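Putative Acetyltransferase from the GNAT family (PDB 3EC4) probably transfers an acyl group, most likely acetyl from acetyl-CoA, to an acceptor that is not known. Local coordinates at residues G18-L23 with W129-F134; E149-R152 with A158-S161. All coordinates share one frame; numbering follows the deposited sequence.

Interaction 1. Residues G18-L23 with W129-F134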
# COMPACT_ATOMS: atom_id res chain seq x y z
N GLY A 18 15.05 -5.00 -0.99
CA GLY A 18 15.53 -4.51 0.30
C GLY A 18 14.89 -5.22 1.46
O GLY A 18 14.91 -6.43 1.48
N PRO A 19 14.34 -4.46 2.45
CA PRO A 19 13.77 -5.07 3.64
C PRO A 19 12.80 -6.24 3.39
O PRO A 19 12.79 -7.16 4.17
CB PRO A 19 13.09 -3.89 4.37
CG PRO A 19 13.77 -2.71 3.89
CD PRO A 19 14.28 -2.98 2.50
N GLN A 20 12.02 -6.21 2.29
CA GLN A 20 11.05 -7.27 2.02
C GLN A 20 11.46 -8.29 0.95
O GLN A 20 10.63 -8.88 0.23
CB GLN A 20 9.67 -6.61 1.75
CG GLN A 20 9.11 -6.06 3.02
CD GLN A 20 8.08 -4.98 2.80
OE1 GLN A 20 8.08 -4.32 1.76
NE2 GLN A 20 7.22 -4.75 3.79
N SER A 21 12.77 -8.51 0.84
CA SER A 21 13.30 -9.39 -0.17
C SER A 21 12.78 -10.84 -0.01
O SER A 21 12.72 -11.56 -1.00
CB SER A 21 14.83 -9.34 -0.14
OG SER A 21 15.25 -9.87 1.10
N GLU A 22 12.42 -11.26 1.20
CA GLU A 22 11.81 -12.60 1.41
C GLU A 22 10.40 -12.75 0.80
O GLU A 22 9.93 -13.87 0.57
CB GLU A 22 11.74 -12.95 2.91
CG GLU A 22 13.07 -13.46 3.47
CD GLU A 22 12.95 -14.06 4.89
OE1 GLU A 22 11.91 -14.69 5.23
OE2 GLU A 22 13.93 -13.91 5.65
N LEU A 23 9.75 -11.62 0.50
CA LEU A 23 8.45 -11.61 -0.18
C LEU A 23 8.54 -11.68 -1.71
O LEU A 23 7.51 -11.76 -2.38
CB LEU A 23 7.64 -10.38 0.24
CG LEU A 23 7.44 -10.15 1.76
CD1 LEU A 23 6.53 -8.92 2.05
CD2 LEU A 23 6.87 -11.43 2.43
N TRP A 129 -2.77 -9.11 5.28
CA TRP A 129 -2.73 -8.75 6.70
C TRP A 129 -1.40 -9.08 7.32
O TRP A 129 -1.09 -8.59 8.41
CB TRP A 129 -3.84 -9.45 7.48
CG TRP A 129 -3.69 -10.98 7.58
CD1 TRP A 129 -4.08 -11.92 6.64
CD2 TRP A 129 -3.13 -11.72 8.66
NE1 TRP A 129 -3.80 -13.17 7.09
CE2 TRP A 129 -3.22 -13.08 8.33
CE3 TRP A 129 -2.59 -11.35 9.90
CZ2 TRP A 129 -2.76 -14.08 9.18
CZ3 TRP A 129 -2.13 -12.35 10.75
CH2 TRP A 129 -2.22 -13.70 10.38
N ARG A 130 -0.63 -9.98 6.69
CA ARG A 130 0.69 -10.32 7.24
C ARG A 130 1.79 -9.33 6.84
O ARG A 130 2.93 -9.52 7.27
CB ARG A 130 1.15 -11.72 6.83
CG ARG A 130 0.18 -12.85 7.07
CD ARG A 130 0.85 -14.18 6.85
NE ARG A 130 0.02 -15.27 7.39
CZ ARG A 130 -0.91 -15.93 6.70
NH1 ARG A 130 -1.14 -15.64 5.42
NH2 ARG A 130 -1.61 -16.89 7.30
N TYR A 131 1.45 -8.31 6.04
CA TYR A 131 2.47 -7.40 5.47
C TYR A 131 3.12 -6.60 6.58
O TYR A 131 4.29 -6.24 6.50
CB TYR A 131 1.82 -6.46 4.46
CG TYR A 131 2.52 -6.25 3.15
CD1 TYR A 131 3.89 -6.00 3.09
CD2 TYR A 131 1.80 -6.26 1.97
CE1 TYR A 131 4.51 -5.77 1.85
CE2 TYR A 131 2.39 -6.02 0.76
CZ TYR A 131 3.74 -5.79 0.69
OH TYR A 131 4.32 -5.55 -0.53
N GLY A 132 2.35 -6.33 7.64
CA GLY A 132 2.82 -5.62 8.82
C GLY A 132 1.70 -5.45 9.83
O GLY A 132 0.71 -6.18 9.80
N GLN A 133 1.87 -4.48 10.72
CA GLN A 133 0.91 -4.27 11.81
C GLN A 133 -0.36 -3.65 11.28
O GLN A 133 -0.31 -2.65 10.55
CB GLN A 133 1.48 -3.33 12.86
CG GLN A 133 0.58 -3.16 14.09
CD GLN A 133 0.43 -4.41 14.89
OE1 GLN A 133 1.43 -5.04 15.24
NE2 GLN A 133 -0.81 -4.81 15.18
N PHE A 134 -1.48 -4.18 11.73
CA PHE A 134 -2.80 -3.62 11.52
C PHE A 134 -3.49 -3.25 12.82
O PHE A 134 -3.31 -3.91 13.86
CB PHE A 134 -3.65 -4.61 10.71
CG PHE A 134 -3.46 -4.46 9.22
CD1 PHE A 134 -2.34 -4.99 8.60
CD2 PHE A 134 -4.37 -3.76 8.46
CE1 PHE A 134 -2.13 -4.80 7.23
CE2 PHE A 134 -4.17 -3.58 7.09
CZ PHE A 134 -3.07 -4.11 6.48
O HOH W 1 6.90 -6.79 5.94
O HOH W 2 6.95 -5.02 -0.60
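Gln20 and Leu23 converge on one side of the Tyr131 ring, in a small contact that combines direct packing with two bridging waters. The packing is confined to a few atoms. The amide nitrogen of Gln20 comes up at the ring edge, near its plane, with NE2 3.5 Å from Tyr131 CE1; the amide and ring planes lie 54° apart. Leu23 adds a methyl group, CD1, which approaches Tyr131 CE1 obliquely at 3.7 Å. Leucine suits this place because its branch sets a methyl against the ring, while Tyr37, which also touches Leu23, meets the same ring edge-to-face.

No direct hydrogen bond joins the two segments, and water takes over. One molecule accepts from Gln20 NE2 at 3.0 Å and donates to the backbone oxygen Tyr131 O at 2.7 Å. A second donates to Gln20 OE1 at 2.7 Å and lies near the ring plane, hydrogen-bonded to the phenol oxygen Tyr131 OH. The Gln20 chain, extended beyond CG (chi2 158°), carries the amide far enough to reach both waters.

Backbone bonds shape the Gln20 side. Gly18 to Ser21 form a type I turn, in which Ser21 N bonds to Gly18 O at 3.1 Å, and Leu23 N then bonds to Gln20 O at 2.9 Å. The turn and the 3-10 segment that follows it point Gln20 and Leu23 toward the same ring.

Glutamine suits its buried place because it both donates and accepts: besides the waters, NE2 bonds to Arg150 O and OE1 receives Arg152 N. The amide is probably held in one orientation, since a flip would set NE2 against the donor Arg152 N. It thus binds the 149-152 backbone directly but reaches the Tyr131 loop through water, the rest being uncharged van der Waals packing.

Interaction 2. Residues E149-R152 with A158-S161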
# COMPACT_ATOMS: atom_id res chain seq x y z
N GLU A 149 0.24 -1.37 7.81
CA GLU A 149 1.54 -1.16 7.20
C GLU A 149 1.71 -2.01 5.96
O GLU A 149 1.23 -3.14 5.91
CB GLU A 149 2.64 -1.54 8.17
CG GLU A 149 2.53 -0.84 9.51
CD GLU A 149 3.54 -1.29 10.51
OE1 GLU A 149 3.86 -2.49 10.54
OE2 GLU A 149 4.00 -0.44 11.31
N ARG A 150 2.45 -1.49 4.98
CA ARG A 150 2.73 -2.26 3.78
C ARG A 150 4.20 -2.21 3.36
O ARG A 150 5.04 -2.80 4.06
CB ARG A 150 1.74 -1.89 2.68
CG ARG A 150 1.61 -2.86 1.55
CD ARG A 150 0.48 -2.51 0.62
NE ARG A 150 0.71 -1.30 -0.13
CZ ARG A 150 -0.16 -0.78 -1.00
NH1 ARG A 150 -1.34 -1.34 -1.27
NH2 ARG A 150 0.14 0.34 -1.61
N MSE A 151 4.54 -1.56 2.24
CA MSE A 151 5.90 -1.68 1.69
C MSE A 151 6.95 -0.96 2.53
O MSE A 151 6.69 0.04 3.23
CB MSE A 151 5.97 -1.16 0.24
CG MSE A 151 5.00 -1.83 -0.66
SE MSE A 151 5.29 -1.35 -2.51
CE MSE A 151 3.40 -1.28 -3.03
N ARG A 152 8.17 -1.48 2.45
CA ARG A 152 9.30 -0.92 3.15
C ARG A 152 10.48 -0.81 2.19
O ARG A 152 11.28 -1.71 2.11
CB ARG A 152 9.67 -1.78 4.35
CG ARG A 152 8.58 -1.76 5.43
CD ARG A 152 8.80 -2.80 6.48
NE ARG A 152 7.72 -2.76 7.44
CZ ARG A 152 7.67 -1.97 8.49
NH1 ARG A 152 8.71 -1.22 8.82
NH2 ARG A 152 6.58 -1.98 9.26
N ALA A 158 8.47 3.25 5.73
CA ALA A 158 7.37 2.32 5.93
C ALA A 158 6.08 2.92 5.40
O ALA A 158 5.78 4.06 5.69
CB ALA A 158 7.22 1.97 7.41
N GLU A 159 5.33 2.12 4.64
CA GLU A 159 4.12 2.58 4.02
C GLU A 159 2.87 2.41 4.89
O GLU A 159 2.60 1.34 5.39
CB GLU A 159 3.90 1.81 2.71
CG GLU A 159 2.82 2.42 1.82
CD GLU A 159 2.57 1.62 0.57
OE1 GLU A 159 2.88 0.41 0.60
OE2 GLU A 159 2.02 2.19 -0.41
N VAL A 160 2.10 3.48 5.02
CA VAL A 160 0.72 3.42 5.53
C VAL A 160 -0.25 2.97 4.43
O VAL A 160 -0.27 3.54 3.35
CB VAL A 160 0.27 4.78 6.06
CG1 VAL A 160 -1.12 4.66 6.65
CG2 VAL A 160 1.31 5.26 7.14
N SER A 161 -1.02 1.90 4.71
CA SER A 161 -1.90 1.26 3.70
C SER A 161 -3.12 0.59 4.38
O SER A 161 -3.17 0.44 5.61
CB SER A 161 -1.16 0.23 2.83
OG SER A 161 -1.86 -0.05 1.60
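Glu159 is gripped side-on by Arg150, whose NE and NH2 each hold a different carboxylate oxygen. The NE bond to Glu159 OE1 is 2.9 Å long and fairly straight at 162°, lying in the guanidinium plane but meeting the oxygen from above the carboxylate plane; the two planes are turned 59° apart. A bend at chi3 (68°) brings the guanidinium round to its partner. Ser161 OG, small enough to lie close against one guanidinium face, does so without a hydrogen bond. Glu159 OE1 also uses its anti lone pair to take Met151 N at 3.1 Å, so one buried oxygen serves two donors. A leucine in place of Arg150 removes both guanidinium donors, and the buried carboxylate would probably lose its counter-charge.

In the backbone, Arg150 N bonds to Glu159 O and Glu159 N to Met151 O, each at 2.9 Å. Two residues thus face one, in the manner of a beta bulge, at the end of strand 142-149 of the acetyltransferase sheet; Glu149 and Val160 form the antiparallel non-hydrogen-bonded pair just before it. Met151, present as selenomethionine, runs alongside Glu159, and its flexible apolar chain packs against helix 11-17.

The partly exposed margin is looser. There Arg152 merely rests NH1 3.8 Å from Ala158 CB, while its charge is met by Glu191 and by Glu149, whose OE1 also receives Gln133 N.

In the fold
The two contacts come in series along the chain and lie side by side, their centres about 8 Å apart. Residues 129-134 of interaction 1 lead into strand 134-139, which pairs with strand 142-149; that strand runs into residues 149-152 of interaction 2, and strand 157-165 follows next in the mixed sheet. The contacts also touch: Gln133 N probably bonds to Glu149 OE1, and Tyr131 CE2 packs on Arg150 CG. Residues 18-23, from much earlier in the chain, pack against the loops at the ends of these strands. Through Gln20, the N-terminal loop of interaction 1 docks on the segment that interaction 2 fastens to strand 157-165 of the GNAT core.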